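Side-chain contacts in beta-ketoacyl synthase (Burkholderia phymatum, PDB 4EWG), which probably acts as a 3-oxoacyl-[acyl-carrier-protein] synthase, condensing acyl chains with malonyl-ACP as other beta-ketoacyl-ACP synthases do: residues Leu49-Ala54 with Pro201-Phe206; His220-Pro225 with Gly232-Glu237. One frame throughout, in Å; residues are numbered along the deposited sequence.

Contact 1 (Leu49-Ala54 with Pro201-Phe206)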
# COMPACT_ATOMS: atom_id res chain seq x y z
N LEU A 49 14.08 -2.68 -25.38
CA LEU A 49 14.85 -3.02 -24.18
C LEU A 49 16.30 -3.22 -24.57
O LEU A 49 16.58 -3.93 -25.51
CB LEU A 49 14.36 -4.29 -23.54
CG LEU A 49 13.08 -4.18 -22.71
CD1 LEU A 49 12.74 -5.56 -22.18
CD2 LEU A 49 13.25 -3.16 -21.60
N HIS A 50 17.20 -2.57 -23.85
CA HIS A 50 18.62 -2.72 -24.07
C HIS A 50 19.13 -3.94 -23.40
O HIS A 50 19.90 -4.70 -23.99
CB HIS A 50 19.35 -1.49 -23.57
CG HIS A 50 18.98 -0.23 -24.34
ND1 HIS A 50 18.36 0.83 -23.75
CD2 HIS A 50 19.10 0.08 -25.67
CE1 HIS A 50 18.14 1.78 -24.68
NE2 HIS A 50 18.57 1.32 -25.85
N THR A 51 18.71 -4.18 -22.17
CA THR A 51 19.19 -5.37 -21.46
C THR A 51 18.56 -6.64 -22.01
O THR A 51 17.43 -6.64 -22.43
CB THR A 51 18.99 -5.31 -19.94
OG1 THR A 51 19.75 -6.35 -19.32
CG2 THR A 51 17.55 -5.47 -19.57
N ARG A 52 19.34 -7.72 -21.98
CA ARG A 52 18.83 -9.07 -22.18
C ARG A 52 19.16 -9.97 -20.97
O ARG A 52 19.35 -11.18 -21.12
CB ARG A 52 19.42 -9.66 -23.47
CG ARG A 52 18.93 -8.98 -24.74
CD ARG A 52 17.46 -9.28 -24.96
NE ARG A 52 16.93 -8.64 -26.15
CZ ARG A 52 16.42 -7.41 -26.19
NH1 ARG A 52 16.37 -6.66 -25.11
NH2 ARG A 52 15.96 -6.94 -27.34
N LEU A 53 19.24 -9.37 -19.78
CA LEU A 53 19.59 -10.13 -18.56
C LEU A 53 18.46 -10.14 -17.54
O LEU A 53 17.75 -9.15 -17.39
CB LEU A 53 20.83 -9.51 -17.91
CG LEU A 53 22.07 -9.35 -18.79
CD1 LEU A 53 23.12 -8.48 -18.11
CD2 LEU A 53 22.60 -10.74 -19.10
N ALA A 54 18.31 -11.26 -16.83
CA ALA A 54 17.39 -11.38 -15.70
C ALA A 54 17.87 -12.51 -14.82
O ALA A 54 18.72 -13.31 -15.25
CB ALA A 54 15.97 -11.67 -16.16
N PRO A 201 7.84 -5.50 -18.84
CA PRO A 201 7.53 -4.21 -18.24
C PRO A 201 8.25 -3.95 -16.94
O PRO A 201 8.68 -2.83 -16.70
CB PRO A 201 6.02 -4.28 -18.02
CG PRO A 201 5.55 -5.19 -19.08
CD PRO A 201 6.62 -6.23 -19.22
N ALA A 202 8.35 -4.96 -16.08
CA ALA A 202 9.08 -4.79 -14.83
C ALA A 202 10.53 -4.37 -15.15
O ALA A 202 11.08 -3.53 -14.47
CB ALA A 202 9.04 -6.07 -13.99
N VAL A 203 11.14 -4.96 -16.18
CA VAL A 203 12.50 -4.59 -16.53
C VAL A 203 12.56 -3.20 -17.20
O VAL A 203 13.45 -2.43 -16.90
CB VAL A 203 13.19 -5.63 -17.41
CG1 VAL A 203 14.61 -5.18 -17.71
CG2 VAL A 203 13.25 -6.95 -16.67
N ALA A 204 11.58 -2.89 -18.04
CA ALA A 204 11.50 -1.55 -18.68
C ALA A 204 11.55 -0.39 -17.66
O ALA A 204 12.09 0.68 -17.96
CB ALA A 204 10.23 -1.44 -19.51
N VAL A 205 10.95 -0.59 -16.49
CA VAL A 205 10.98 0.41 -15.39
C VAL A 205 12.41 0.94 -15.17
O VAL A 205 12.66 2.13 -15.14
CB VAL A 205 10.46 -0.20 -14.06
CG1 VAL A 205 10.71 0.71 -12.88
CG2 VAL A 205 8.98 -0.54 -14.16
N PHE A 206 13.34 0.02 -15.05
CA PHE A 206 14.73 0.36 -14.85
C PHE A 206 15.52 0.54 -16.16
O PHE A 206 16.45 1.36 -16.21
CB PHE A 206 15.36 -0.71 -13.98
CG PHE A 206 14.68 -0.85 -12.66
CD1 PHE A 206 14.96 0.05 -11.62
CD2 PHE A 206 13.70 -1.82 -12.45
CE1 PHE A 206 14.30 -0.07 -10.40
CE2 PHE A 206 13.02 -1.93 -11.22
CZ PHE A 206 13.34 -1.05 -10.19
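Thr51 and Val203 meet through one methyl each: CG2 of Thr51 stands 3.5 Å from CG1 of Val203, a close methyl-methyl approach in which the two side chains run nearly perpendicular. The Thr51 torsion sets this up, placing OG1 anti to the backbone N (chi1 -167°) and CG2 between N and the carbonyl carbon, so that the methyl faces the helix while the hydroxyl serves the loop. There Thr51 OG1 accepts from Leu53 N at 3.1 Å, an ST turn, and is also hydrogen-bonded to Ser213 O. Leu49 makes the second touch with a single branch: CD2 lies over the helix backbone, 3.8 Å from Ala204 CA and 4.1 Å from Ala204 CB. Behind this apolar seam, Arg52 folds back and shapes the loop from within. Arg52 NH1 donates to Leu49 O at 2.8 Å and to Thr51 O at 2.9 Å; it stands above both carbonyl planes, and Thr51 O lies close to the guanidinium plane, whereas Leu49 O is tilted from it. Asp207, the last residue of helix 200-207, takes the backbone N-H groups of His50 and Thr51 on its carboxylate, a polar tie beside the methyl contacts. The contact thus lays the loop that leads into strand 53-54, paired antiparallel with strand 38-39, against helix 200-207. Trp43 touches both Ala54 and Val203, and Met125 and Met131 of the second subunit pack on Ala204 and Leu49, so the seam forms part of the contact between subunits.

Contact 2 (His220-Pro225 with Gly232-Glu237)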
# COMPACT_ATOMS: atom_id res chain seq x y z
N HIS A 220 27.03 -14.33 -16.03
CA HIS A 220 27.79 -14.76 -14.86
C HIS A 220 28.63 -13.69 -14.22
O HIS A 220 29.08 -13.84 -13.08
CB HIS A 220 28.67 -15.97 -15.21
CG HIS A 220 29.65 -15.71 -16.32
ND1 HIS A 220 29.27 -15.34 -17.57
CD2 HIS A 220 31.04 -15.81 -16.35
CE1 HIS A 220 30.35 -15.19 -18.34
NE2 HIS A 220 31.43 -15.46 -17.60
N LEU A 221 28.85 -12.58 -14.93
CA LEU A 221 29.77 -11.53 -14.48
C LEU A 221 29.06 -10.24 -14.01
O LEU A 221 29.72 -9.23 -13.69
CB LEU A 221 30.81 -11.22 -15.60
CG LEU A 221 31.81 -12.35 -15.93
CD1 LEU A 221 32.92 -11.96 -16.92
CD2 LEU A 221 32.44 -12.88 -14.65
N THR A 222 27.73 -10.27 -13.95
CA THR A 222 26.94 -9.08 -13.66
C THR A 222 25.66 -9.54 -12.92
O THR A 222 25.14 -10.63 -13.23
CB THR A 222 26.62 -8.30 -14.98
OG1 THR A 222 25.99 -7.06 -14.68
CG2 THR A 222 25.70 -9.15 -15.94
N PRO A 223 25.16 -8.74 -11.97
CA PRO A 223 25.56 -7.39 -11.56
C PRO A 223 26.74 -7.43 -10.60
O PRO A 223 27.15 -8.51 -10.19
CB PRO A 223 24.32 -6.87 -10.86
CG PRO A 223 23.71 -8.12 -10.24
CD PRO A 223 24.01 -9.23 -11.19
N ARG A 224 27.27 -6.26 -10.26
CA ARG A 224 28.53 -6.15 -9.54
C ARG A 224 28.47 -5.05 -8.47
O ARG A 224 29.13 -4.03 -8.59
CB ARG A 224 29.68 -5.83 -10.52
CG ARG A 224 29.72 -6.66 -11.80
CD ARG A 224 30.91 -6.26 -12.69
NE ARG A 224 32.20 -6.51 -12.08
CZ ARG A 224 32.83 -7.68 -12.08
NH1 ARG A 224 34.00 -7.80 -11.49
NH2 ARG A 224 32.30 -8.74 -12.68
N PRO A 225 27.70 -5.27 -7.41
CA PRO A 225 27.54 -4.22 -6.43
C PRO A 225 28.87 -3.67 -5.90
O PRO A 225 29.76 -4.44 -5.56
CB PRO A 225 26.75 -4.90 -5.30
CG PRO A 225 26.03 -5.99 -5.97
CD PRO A 225 26.96 -6.48 -7.04
N GLY A 232 25.18 -1.42 -13.89
CA GLY A 232 23.74 -1.48 -13.64
C GLY A 232 23.27 -2.74 -12.97
O GLY A 232 24.04 -3.65 -12.69
N LEU A 233 21.96 -2.78 -12.71
CA LEU A 233 21.33 -3.87 -11.98
C LEU A 233 20.84 -4.96 -12.90
O LEU A 233 20.84 -4.80 -14.12
CB LEU A 233 20.14 -3.35 -11.15
CG LEU A 233 18.92 -2.69 -11.82
CD1 LEU A 233 17.94 -3.70 -12.44
CD2 LEU A 233 18.22 -1.79 -10.81
N VAL A 234 20.44 -6.07 -12.31
CA VAL A 234 19.72 -7.10 -13.03
C VAL A 234 18.47 -7.42 -12.22
O VAL A 234 18.52 -7.67 -11.02
CB VAL A 234 20.59 -8.37 -13.23
CG1 VAL A 234 19.79 -9.50 -13.86
CG2 VAL A 234 21.86 -8.02 -14.04
N VAL A 235 17.35 -7.42 -12.91
CA VAL A 235 16.04 -7.67 -12.32
C VAL A 235 15.79 -9.16 -12.09
O VAL A 235 16.04 -9.98 -12.96
CB VAL A 235 14.96 -7.10 -13.24
CG1 VAL A 235 13.60 -7.59 -12.85
CG2 VAL A 235 15.05 -5.57 -13.17
N GLY A 236 15.33 -9.48 -10.90
CA GLY A 236 14.95 -10.83 -10.52
C GLY A 236 13.49 -10.91 -10.10
O GLY A 236 12.68 -10.03 -10.44
N GLU A 237 13.16 -11.99 -9.39
CA GLU A 237 11.78 -12.24 -8.98
C GLU A 237 11.68 -13.19 -7.80
O GLU A 237 12.71 -13.75 -7.35
CB GLU A 237 10.97 -12.78 -10.16
CG GLU A 237 11.40 -14.14 -10.68
CD GLU A 237 10.47 -14.73 -11.71
OE1 GLU A 237 9.31 -14.41 -11.68
OE2 GLU A 237 10.88 -15.52 -12.58
O HOH W 1 26.76 -4.63 -13.20
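Pro223 lays the CD corner of its ring against Val234, 3.8 Å from CG2, while Pro223 CB reaches Gly232 O at 3.7 Å; the valine branch comes up roughly square to the proline ring. In Val234, CG1 is anti to the backbone N (chi1 175°), which sets CG2 beside that nitrogen and against the proline ring. Both segments belong to the long connection between helix 200-207 and strand 238-246 of the thiolase-like fold; the chain passes through a cis peptide bond into Pro223 and then doubles back between the segments over only six residues. A water lies on the polar flank, 2.9 Å from both Thr222 OG1 and Gly232 O; OG1 is also hydrogen-bonded to Ser213 OG. Gly232 has a positive phi of 123°, a backbone conformation readily taken by glycine. Arg224 turns its end away from Gly232-Glu237 and back along its own loop: Arg224 NH2 donates to Leu221 O at 2.8 Å, the oxygen lying almost in the plane of the guanidinium group, and NE forms a salt bridge with Asp227. Beyond the valine, Val235 packs on Val203 and Phe206 of helix 200-207.

Overall arrangement
The centres of contact 1 and contact 2 lie 11 Å apart, on the same side of the chain's centre, and the two touch at several points. Leu53 CD1 meets Thr222 CG2 at 3.4 Å, Ala54 CA lies 3.6 Å from Val234 CG1, and Phe206 CD1 is 3.8 Å from Leu233 CD2, so each segment of contact 1 borders contact 2. Ser213, hydrogen-bonded to both Thr51 and Thr222, links the two. Contact 1 reaches the second subunit, whereas contact 2 stays within one chain. Both lie away from His249, a calcium ligand of this protein although no calcium is bound to this chain; an imidazole, probably from crystallisation, sits about 6 Å from the Thr51 side chain.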